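Local structure of succinylglutamate desuccinylase/aspartoacylase (Shewanella frigidimarina, 3LWU) at residues V56-Q68 with G110-Y124. The protein probably acts as a zinc-dependent hydrolase of the succinylglutamate desuccinylase/aspartoacylase family, probably acting on ester bonds. Sequence-based numbering, arbitrary orientation.
With ZN (zinc ion), chain C.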
ATOM      1  N   VAL A  56      23.982  27.802   9.147  1.00 14.90           N
ATOM      2  CA  VAL A  56      23.619  26.413   9.272  1.00 14.12           C
ATOM      3  C   VAL A  56      22.216  26.164   8.772  1.00 13.96           C
ATOM      4  O   VAL A  56      21.293  26.956   9.035  1.00 13.78           O
ATOM      5  CB  VAL A  56      23.721  25.979  10.755  1.00 14.69           C
ATOM      6  CG1 VAL A  56      23.406  24.475  10.952  1.00 13.77           C
ATOM      7  CG2 VAL A  56      25.113  26.331  11.282  1.00 14.52           C
ATOM      8  N   TYR A  57      22.042  25.041   8.081  1.00 13.92           N
ATOM      9  CA  TYR A  57      20.711  24.585   7.633  1.00 13.87           C
ATOM     10  C   TYR A  57      20.537  23.174   8.146  1.00 13.77           C
ATOM     11  O   TYR A  57      21.395  22.316   7.933  1.00 13.17           O
ATOM     12  CB  TYR A  57      20.590  24.601   6.117  1.00 13.96           C
ATOM     13  CG  TYR A  57      19.324  23.947   5.597  1.00 14.58           C
ATOM     14  CD1 TYR A  57      18.113  24.638   5.599  1.00 14.81           C
ATOM     15  CD2 TYR A  57      19.326  22.641   5.142  1.00 16.54           C
ATOM     16  CE1 TYR A  57      16.983  24.080   5.139  1.00 16.53           C
ATOM     17  CE2 TYR A  57      18.161  22.047   4.696  1.00 16.70           C
ATOM     18  CZ  TYR A  57      16.992  22.778   4.692  1.00 17.23           C
ATOM     19  OH  TYR A  57      15.818  22.231   4.232  1.00 16.76           O
ATOM     20  N   ILE A  58      19.467  22.956   8.890  1.00 13.76           N
ATOM     21  CA  ILE A  58      19.206  21.665   9.516  1.00 13.81           C
ATOM     22  C   ILE A  58      17.820  21.228   9.116  1.00 13.35           C
ATOM     23  O   ILE A  58      16.900  22.004   9.292  1.00 14.38           O
ATOM     24  CB  ILE A  58      19.250  21.785  11.032  1.00 13.63           C
ATOM     25  CG1 ILE A  58      20.626  22.291  11.488  1.00 14.25           C
ATOM     26  CG2 ILE A  58      18.949  20.417  11.687  1.00 13.65           C
ATOM     27  CD1 ILE A  58      20.735  22.549  13.044  1.00 11.94           C
ATOM     28  N   GLN A  59      17.665  20.027   8.558  1.00 13.08           N
ATOM     29  CA  GLN A  59      16.354  19.506   8.180  1.00 13.64           C
ATOM     30  C   GLN A  59      16.159  18.105   8.744  1.00 13.84           C
ATOM     31  O   GLN A  59      17.115  17.419   9.022  1.00 13.69           O
ATOM     32  CB  GLN A  59      16.118  19.512   6.663  1.00 14.41           C
ATOM     33  CG  GLN A  59      17.050  18.579   5.823  1.00 16.15           C
ATOM     34  CD  GLN A  59      16.666  18.525   4.362  1.00 15.91           C
ATOM     35  OE1 GLN A  59      16.160  19.507   3.820  1.00 16.68           O
ATOM     36  NE2 GLN A  59      16.893  17.366   3.716  1.00 14.32           N
ATOM     37  N   ALA A  60      14.906  17.712   8.945  1.00 13.43           N
ATOM     38  CA  ALA A  60      14.570  16.366   9.382  1.00 14.29           C
ATOM     39  C   ALA A  60      13.439  15.786   8.559  1.00 14.30           C
ATOM     40  O   ALA A  60      12.617  16.545   8.004  1.00 14.86           O
ATOM     41  CB  ALA A  60      14.145  16.367  10.895  1.00 12.73           C
ATOM     42  N   ASN A  61      13.386  14.447   8.502  1.00 14.22           N
ATOM     43  CA  ASN A  61      12.123  13.699   8.221  1.00 15.28           C
ATOM     44  C   ASN A  61      11.755  13.719   6.749  1.00 15.61           C
ATOM     45  O   ASN A  61      10.605  13.566   6.391  1.00 15.88           O
ATOM     46  CB  ASN A  61      10.992  14.249   9.112  1.00 14.29           C
ATOM     47  CG  ASN A  61       9.846  13.245   9.414  1.00 16.02           C
ATOM     48  OD1 ASN A  61       8.914  13.634  10.111  1.00 15.19           O
ATOM     49  ND2 ASN A  61       9.926  11.978   8.941  1.00 14.31           N
ATOM     50  N   VAL A  62      12.763  13.842   5.877  1.00 16.25           N
ATOM     51  CA  VAL A  62      12.536  13.673   4.448  1.00 16.31           C
ATOM     52  C   VAL A  62      12.044  12.271   4.126  1.00 15.87           C
ATOM     53  O   VAL A  62      11.232  12.063   3.216  1.00 16.26           O
ATOM     54  CB  VAL A  62      13.783  13.996   3.646  1.00 16.43           C
ATOM     55  CG1 VAL A  62      13.612  13.553   2.202  1.00 16.26           C
ATOM     56  CG2 VAL A  62      14.051  15.499   3.719  1.00 18.01           C
ATOM     57  N   HIS A  63      12.567  11.307   4.855  1.00 16.18           N
ATOM     58  CA  HIS A  63      12.019   9.949   4.870  1.00 16.35           C
ATOM     59  C   HIS A  63      10.967   9.983   5.937  1.00 16.44           C
ATOM     60  O   HIS A  63      11.276  10.231   7.081  1.00 17.18           O
ATOM     61  CB  HIS A  63      13.137   8.919   5.193  1.00 16.54           C
ATOM     62  CG  HIS A  63      14.002   8.588   4.016  1.00 15.12           C
ATOM     63  ND1 HIS A  63      15.363   8.394   4.109  1.00 19.47           N
ATOM     64  CD2 HIS A  63      13.703   8.488   2.698  1.00 17.18           C
ATOM     65  CE1 HIS A  63      15.861   8.135   2.912  1.00 14.93           C
ATOM     66  NE2 HIS A  63      14.874   8.195   2.032  1.00 17.88           N
ATOM     67  N   GLY A  64       9.705   9.730   5.598  1.00 16.92           N
ATOM     68  CA  GLY A  64       8.609  10.091   6.484  1.00 15.91           C
ATOM     69  C   GLY A  64       8.453   9.302   7.766  1.00 15.92           C
ATOM     70  O   GLY A  64       7.810   9.779   8.687  1.00 14.83           O
ATOM     71  N   ALA A  65       9.016   8.094   7.811  1.00 16.01           N
ATOM     72  CA  ALA A  65       9.006   7.262   9.012  1.00 15.47           C
ATOM     73  C   ALA A  65      10.059   7.693  10.007  1.00 15.35           C
ATOM     74  O   ALA A  65      10.042   7.300  11.174  1.00 14.77           O
ATOM     75  CB  ALA A  65       9.265   5.745   8.627  1.00 15.50           C
ATOM     76  N   GLU A  66      11.010   8.484   9.533  1.00 16.26           N
ATOM     77  CA  GLU A  66      12.183   8.828  10.307  1.00 15.96           C
ATOM     78  C   GLU A  66      11.921  10.091  11.111  1.00 15.87           C
ATOM     79  O   GLU A  66      12.458  11.162  10.796  1.00 15.90           O
ATOM     80  CB  GLU A  66      13.372   8.939   9.359  1.00 15.01           C
ATOM     81  CG  GLU A  66      13.663   7.613   8.662  1.00 16.56           C
ATOM     82  CD  GLU A  66      14.798   7.639   7.654  1.00 15.43           C
ATOM     83  OE1 GLU A  66      15.522   8.646   7.613  1.00 17.47           O
ATOM     84  OE2 GLU A  66      14.935   6.653   6.840  1.00 15.89           O
ATOM     85  N   VAL A  67      11.067   9.944  12.136  1.00 15.85           N
ATOM     86  CA  VAL A  67      10.498  11.083  12.842  1.00 15.39           C
ATOM     87  C   VAL A  67      11.369  11.637  13.970  1.00 16.44           C
ATOM     88  O   VAL A  67      11.129  12.785  14.380  1.00 16.40           O
ATOM     89  CB  VAL A  67       9.035  10.825  13.355  1.00 15.57           C
ATOM     90  CG1 VAL A  67       8.062  10.674  12.155  1.00 13.08           C
ATOM     91  CG2 VAL A  67       8.959   9.611  14.321  1.00 13.30           C
ATOM     92  N   GLN A  68      12.407  10.902  14.426  1.00 16.65           N
ATOM     93  CA  GLN A  68      13.190  11.338  15.625  1.00 16.28           C
ATOM     94  C   GLN A  68      13.874  12.684  15.414  1.00 15.82           C
ATOM     95  O   GLN A  68      14.012  13.456  16.369  1.00 15.13           O
ATOM     96  CB  GLN A  68      14.193  10.259  16.078  1.00 16.57           C
ATOM     97  CG  GLN A  68      15.154  10.599  17.251  1.00 14.05           C
ATOM     98  CD  GLN A  68      14.499  10.726  18.616  1.00 15.53           C
ATOM     99  OE1 GLN A  68      13.262  10.949  18.758  1.00 17.36           O
ATOM    100  NE2 GLN A  68      15.323  10.602  19.649  1.00 13.64           N
ATOM    101  N   GLY A 110       6.973   6.052   4.148  1.00 17.17           N
ATOM    102  CA  GLY A 110       7.542   7.377   3.950  1.00 17.47           C
ATOM    103  C   GLY A 110       8.810   7.463   3.174  1.00 17.60           C
ATOM    104  O   GLY A 110       9.369   8.542   3.017  1.00 18.12           O
ATOM    105  N   ARG A 111       9.306   6.332   2.695  1.00 17.59           N
ATOM    106  CA  ARG A 111      10.631   6.294   2.105  1.00 16.94           C
ATOM    107  C   ARG A 111      10.676   6.739   0.642  1.00 16.34           C
ATOM    108  O   ARG A 111      11.677   7.331   0.178  1.00 15.41           O
ATOM    109  CB  ARG A 111      11.188   4.886   2.228  1.00 17.75           C
ATOM    110  CG  ARG A 111      12.600   4.734   1.717  1.00 19.48           C
ATOM    111  CD  ARG A 111      13.033   3.277   1.904  1.00 24.82           C
ATOM    112  NE  ARG A 111      14.420   3.086   1.523  1.00 25.03           N
ATOM    113  CZ  ARG A 111      15.454   3.533   2.244  1.00 27.49           C
ATOM    114  NH1 ARG A 111      15.249   4.173   3.391  1.00 25.82           N
ATOM    115  NH2 ARG A 111      16.695   3.351   1.799  1.00 28.12           N
ATOM    116  N   PHE A 112       9.603   6.444  -0.078  1.00 15.48           N
ATOM    117  CA  PHE A 112       9.575   6.707  -1.500  1.00 16.44           C
ATOM    118  C   PHE A 112       8.220   7.201  -1.973  1.00 15.74           C
ATOM    119  O   PHE A 112       7.207   7.062  -1.287  1.00 15.56           O
ATOM    120  CB  PHE A 112      10.042   5.461  -2.281  1.00 16.43           C
ATOM    121  CG  PHE A 112       9.352   4.162  -1.847  1.00 16.96           C
ATOM    122  CD1 PHE A 112       8.048   3.895  -2.204  1.00 15.52           C
ATOM    123  CD2 PHE A 112      10.039   3.212  -1.090  1.00 17.98           C
ATOM    124  CE1 PHE A 112       7.438   2.708  -1.807  1.00 18.61           C
ATOM    125  CE2 PHE A 112       9.445   2.009  -0.714  1.00 17.66           C
ATOM    126  CZ  PHE A 112       8.151   1.761  -1.060  1.00 18.89           C
ATOM    127  N   ASP A 113       8.218   7.839  -3.131  1.00 15.76           N
ATOM    128  CA  ASP A 113       6.975   8.241  -3.783  1.00 15.98           C
ATOM    129  C   ASP A 113       6.091   6.989  -3.938  1.00 16.40           C
ATOM    130  O   ASP A 113       6.493   6.039  -4.596  1.00 16.26           O
ATOM    131  CB  ASP A 113       7.311   8.817  -5.145  1.00 16.28           C
ATOM    132  CG  ASP A 113       6.104   9.432  -5.859  1.00 16.87           C
ATOM    133  OD1 ASP A 113       4.956   9.065  -5.542  1.00 15.39           O
ATOM    134  OD2 ASP A 113       6.322  10.326  -6.715  1.00 17.64           O
ATOM    135  N   PRO A 114       4.871   7.014  -3.381  1.00 16.23           N
ATOM    136  CA  PRO A 114       4.017   5.831  -3.436  1.00 16.83           C
ATOM    137  C   PRO A 114       3.546   5.556  -4.833  1.00 16.45           C
ATOM    138  O   PRO A 114       3.214   4.434  -5.123  1.00 17.85           O
ATOM    139  CB  PRO A 114       2.887   6.153  -2.463  1.00 16.79           C
ATOM    140  CG  PRO A 114       2.872   7.631  -2.345  1.00 17.31           C
ATOM    141  CD  PRO A 114       4.265   8.099  -2.596  1.00 17.19           C
ATOM    142  N   ILE A 115       3.619   6.546  -5.723  1.00 16.14           N
ATOM    143  CA  ILE A 115       3.216   6.348  -7.110  1.00 16.17           C
ATOM    144  C   ILE A 115       4.330   5.679  -7.942  1.00 16.85           C
ATOM    145  O   ILE A 115       4.073   4.712  -8.649  1.00 18.27           O
ATOM    146  CB  ILE A 115       2.785   7.670  -7.773  1.00 15.86           C
ATOM    147  CG1 ILE A 115       1.573   8.264  -7.032  1.00 14.28           C
ATOM    148  CG2 ILE A 115       2.479   7.443  -9.262  1.00 14.49           C
ATOM    149  CD1 ILE A 115       1.113   9.618  -7.606  1.00 11.96           C
ATOM    150  N   THR A 116       5.557   6.174  -7.837  1.00 16.34           N
ATOM    151  CA  THR A 116       6.636   5.766  -8.731  1.00 16.49           C
ATOM    152  C   THR A 116       7.697   4.843  -8.072  1.00 16.08           C
ATOM    153  O   THR A 116       8.505   4.210  -8.764  1.00 16.92           O
ATOM    154  CB  THR A 116       7.370   6.993  -9.244  1.00 16.36           C
ATOM    155  OG1 THR A 116       7.965   7.677  -8.136  1.00 16.24           O
ATOM    156  CG2 THR A 116       6.440   7.928  -9.995  1.00 17.01           C
ATOM    157  N   GLY A 117       7.769   4.854  -6.753  1.00 15.98           N
ATOM    158  CA  GLY A 117       8.770   4.071  -6.043  1.00 15.84           C
ATOM    159  C   GLY A 117      10.087   4.799  -5.848  1.00 16.15           C
ATOM    160  O   GLY A 117      11.005   4.259  -5.199  1.00 13.80           O
ATOM    161  N   VAL A 118      10.190   6.033  -6.373  1.00 16.33           N
ATOM    162  CA  VAL A 118      11.460   6.763  -6.261  1.00 16.55           C
ATOM    163  C   VAL A 118      11.700   7.270  -4.845  1.00 16.24           C
ATOM    164  O   VAL A 118      10.828   7.904  -4.227  1.00 15.93           O
ATOM    165  CB  VAL A 118      11.613   7.847  -7.337  1.00 17.06           C
ATOM    166  CG1 VAL A 118      12.955   8.503  -7.235  1.00 18.58           C
ATOM    167  CG2 VAL A 118      11.451   7.203  -8.744  1.00 16.27           C
ATOM    168  N   ASN A 119      12.879   6.912  -4.324  1.00 16.20           N
ATOM    169  CA  ASN A 119      13.357   7.250  -3.009  1.00 16.67           C
ATOM    170  C   ASN A 119      13.479   8.773  -2.894  1.00 17.35           C
ATOM    171  O   ASN A 119      14.119   9.394  -3.711  1.00 17.44           O
ATOM    172  CB  ASN A 119      14.717   6.572  -2.799  1.00 17.74           C
ATOM    173  CG  ASN A 119      15.262   6.699  -1.336  1.00 21.94           C
ATOM    174  OD1 ASN A 119      15.132   7.751  -0.685  1.00 20.74           O
ATOM    175  ND2 ASN A 119      15.870   5.606  -0.830  1.00 22.61           N
ATOM    176  N   TRP A 120      12.840   9.368  -1.890  1.00 17.02           N
ATOM    177  CA  TRP A 120      12.827  10.800  -1.769  1.00 17.71           C
ATOM    178  C   TRP A 120      14.249  11.326  -1.610  1.00 18.58           C
ATOM    179  O   TRP A 120      14.558  12.408  -2.071  1.00 18.54           O
ATOM    180  CB  TRP A 120      12.038  11.237  -0.552  1.00 16.92           C
ATOM    181  CG  TRP A 120      10.572  10.862  -0.506  1.00 16.35           C
ATOM    182  CD1 TRP A 120       9.954  10.120   0.471  1.00 17.54           C
ATOM    183  CD2 TRP A 120       9.546  11.237  -1.431  1.00 16.14           C
ATOM    184  NE1 TRP A 120       8.602  10.023   0.211  1.00 19.08           N
ATOM    185  CE2 TRP A 120       8.328  10.707  -0.946  1.00 16.88           C
ATOM    186  CE3 TRP A 120       9.531  11.979  -2.617  1.00 14.26           C
ATOM    187  CZ2 TRP A 120       7.132  10.877  -1.609  1.00 14.57           C
ATOM    188  CZ3 TRP A 120       8.310  12.144  -3.283  1.00 14.01           C
ATOM    189  CH2 TRP A 120       7.134  11.618  -2.758  1.00 15.26           C
ATOM    190  N   ASN A 121      15.113  10.555  -0.943  1.00 20.07           N
ATOM    191  CA  ASN A 121      16.497  10.963  -0.745  1.00 21.68           C
ATOM    192  C   ASN A 121      17.429  10.686  -1.911  1.00 21.96           C
ATOM    193  O   ASN A 121      18.664  10.773  -1.736  1.00 23.64           O
ATOM    194  CB  ASN A 121      17.069  10.364   0.530  1.00 21.64           C
ATOM    195  CG  ASN A 121      18.240  11.170   1.080  1.00 25.50           C
ATOM    196  OD1 ASN A 121      18.309  12.405   0.949  1.00 29.26           O
ATOM    197  ND2 ASN A 121      19.189  10.470   1.663  1.00 29.80           N
ATOM    198  N   ARG A 122      16.881  10.358  -3.081  1.00 22.43           N
ATOM    199  CA  ARG A 122      17.674  10.142  -4.300  1.00 23.68           C
ATOM    200  C   ARG A 122      17.245  11.147  -5.371  1.00 22.47           C
ATOM    201  O   ARG A 122      17.541  10.978  -6.522  1.00 23.22           O
ATOM    202  CB  ARG A 122      17.459   8.725  -4.874  1.00 25.72           C
ATOM    203  CG  ARG A 122      17.889   7.524  -3.991  1.00 31.27           C
ATOM    204  CD  ARG A 122      19.348   7.029  -4.168  1.00 39.74           C
ATOM    205  NE  ARG A 122      20.186   7.642  -3.127  1.00 47.83           N
ATOM    206  CZ  ARG A 122      20.355   7.173  -1.881  1.00 51.90           C
ATOM    207  NH1 ARG A 122      19.803   6.030  -1.477  1.00 54.22           N
ATOM    208  NH2 ARG A 122      21.110   7.856  -1.031  1.00 53.33           N
ATOM    209  N   GLU A 123      16.559  12.202  -4.974  1.00 21.29           N
ATOM    210  CA  GLU A 123      15.914  13.120  -5.870  1.00 21.30           C
ATOM    211  C   GLU A 123      16.627  14.472  -5.957  1.00 21.10           C
ATOM    212  O   GLU A 123      16.138  15.367  -6.616  1.00 21.10           O
ATOM    213  CB  GLU A 123      14.468  13.360  -5.374  1.00 21.11           C
ATOM    214  CG  GLU A 123      13.482  12.179  -5.575  1.00 22.10           C
ATOM    215  CD  GLU A 123      13.051  11.999  -7.043  1.00 24.95           C
ATOM    216  OE1 GLU A 123      13.891  11.681  -7.887  1.00 27.22           O
ATOM    217  OE2 GLU A 123      11.873  12.150  -7.387  1.00 31.46           O
ATOM    218  N   TYR A 124      17.765  14.639  -5.279  1.00 21.14           N
ATOM    219  CA  TYR A 124      18.437  15.940  -5.254  1.00 21.61           C
ATOM    220  C   TYR A 124      19.134  16.214  -6.591  1.00 23.02           C
ATOM    221  O   TYR A 124      19.317  15.310  -7.429  1.00 22.55           O
ATOM    222  CB  TYR A 124      19.388  16.071  -4.057  1.00 20.69           C
ATOM    223  CG  TYR A 124      18.633  16.183  -2.749  1.00 20.75           C
ATOM    224  CD1 TYR A 124      18.134  17.392  -2.315  1.00 18.26           C
ATOM    225  CD2 TYR A 124      18.365  15.058  -1.982  1.00 22.28           C
ATOM    226  CE1 TYR A 124      17.421  17.490  -1.134  1.00 20.92           C
ATOM    227  CE2 TYR A 124      17.621  15.141  -0.796  1.00 24.16           C
ATOM    228  CZ  TYR A 124      17.162  16.355  -0.387  1.00 24.03           C
ATOM    229  OH  TYR A 124      16.480  16.432   0.772  1.00 23.41           O
TER
HETATM  230 ZN    ZN C 374      16.520   8.414   5.830  1.00 29.18          ZN
HETATM  231  O   HOH W   1      12.920   5.317   5.349  1.00 21.76           O
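His-63 reaches from the turn that follows strand 56-60 into the loop 110-124, its atoms divided between the zinc and the loop. CG lies beside the backbone N of its own residue (chi1 -79°), which brings first CB and then CG near the zinc, CG at 3.1 Å, before ND1 binds the metal at 2.1 Å. Away from the metal, CD2 lies 3.4 Å from Arg-111 O; CE1, between the two nitrogens, shares Asn-121 CB with NE2. At the tip, NE2 donates to Asn-119 OD1 over 2.8 Å; the bond is nearly straight (178°) and lies in the ring plane. Arg-111 NH1 sits over one ring face, offset toward the rim.

Asn-119 OD1 also accepts from Asn-121 N, closing an Asx turn, so the second-shell oxygen is itself held by the backbone. Glu-66 supplies both carboxylate oxygens to zinc, unequally, with OE1 at 2.1 Å and OE2 at 2.6 Å; OE1 further accepts from Thr-193 N. A water bridges OE2 to Arg-111 NH1.

Farther along the turn, Gly-64 N donates to Gly-110 O at 2.9 Å, from above the carbonyl plane, where the two glycines let the backbones close up. Val-62 CG1 packs on Trp-120 CB. Nearer the strand, Gln-59 OE1 accepts from Tyr-57 OH, and Gln-59 NE2 donates to Tyr-124 OH (3.1 Å) as well as to Asp-190 OD1.

The spacing of His-63 and Glu-66 is the HxxE motif of M14-type zinc sites, which a later histidine, here His-192, completes. Held at ND1 by zinc and at NE2 by the amide oxygen, the imidazole probably has little freedom to rotate, while nearby Arg-111, whose NH2 is hydrogen-bonded to an unidentified molecule, probably from the crystallisation liquor, probably makes the pocket more attractive to anionic groups.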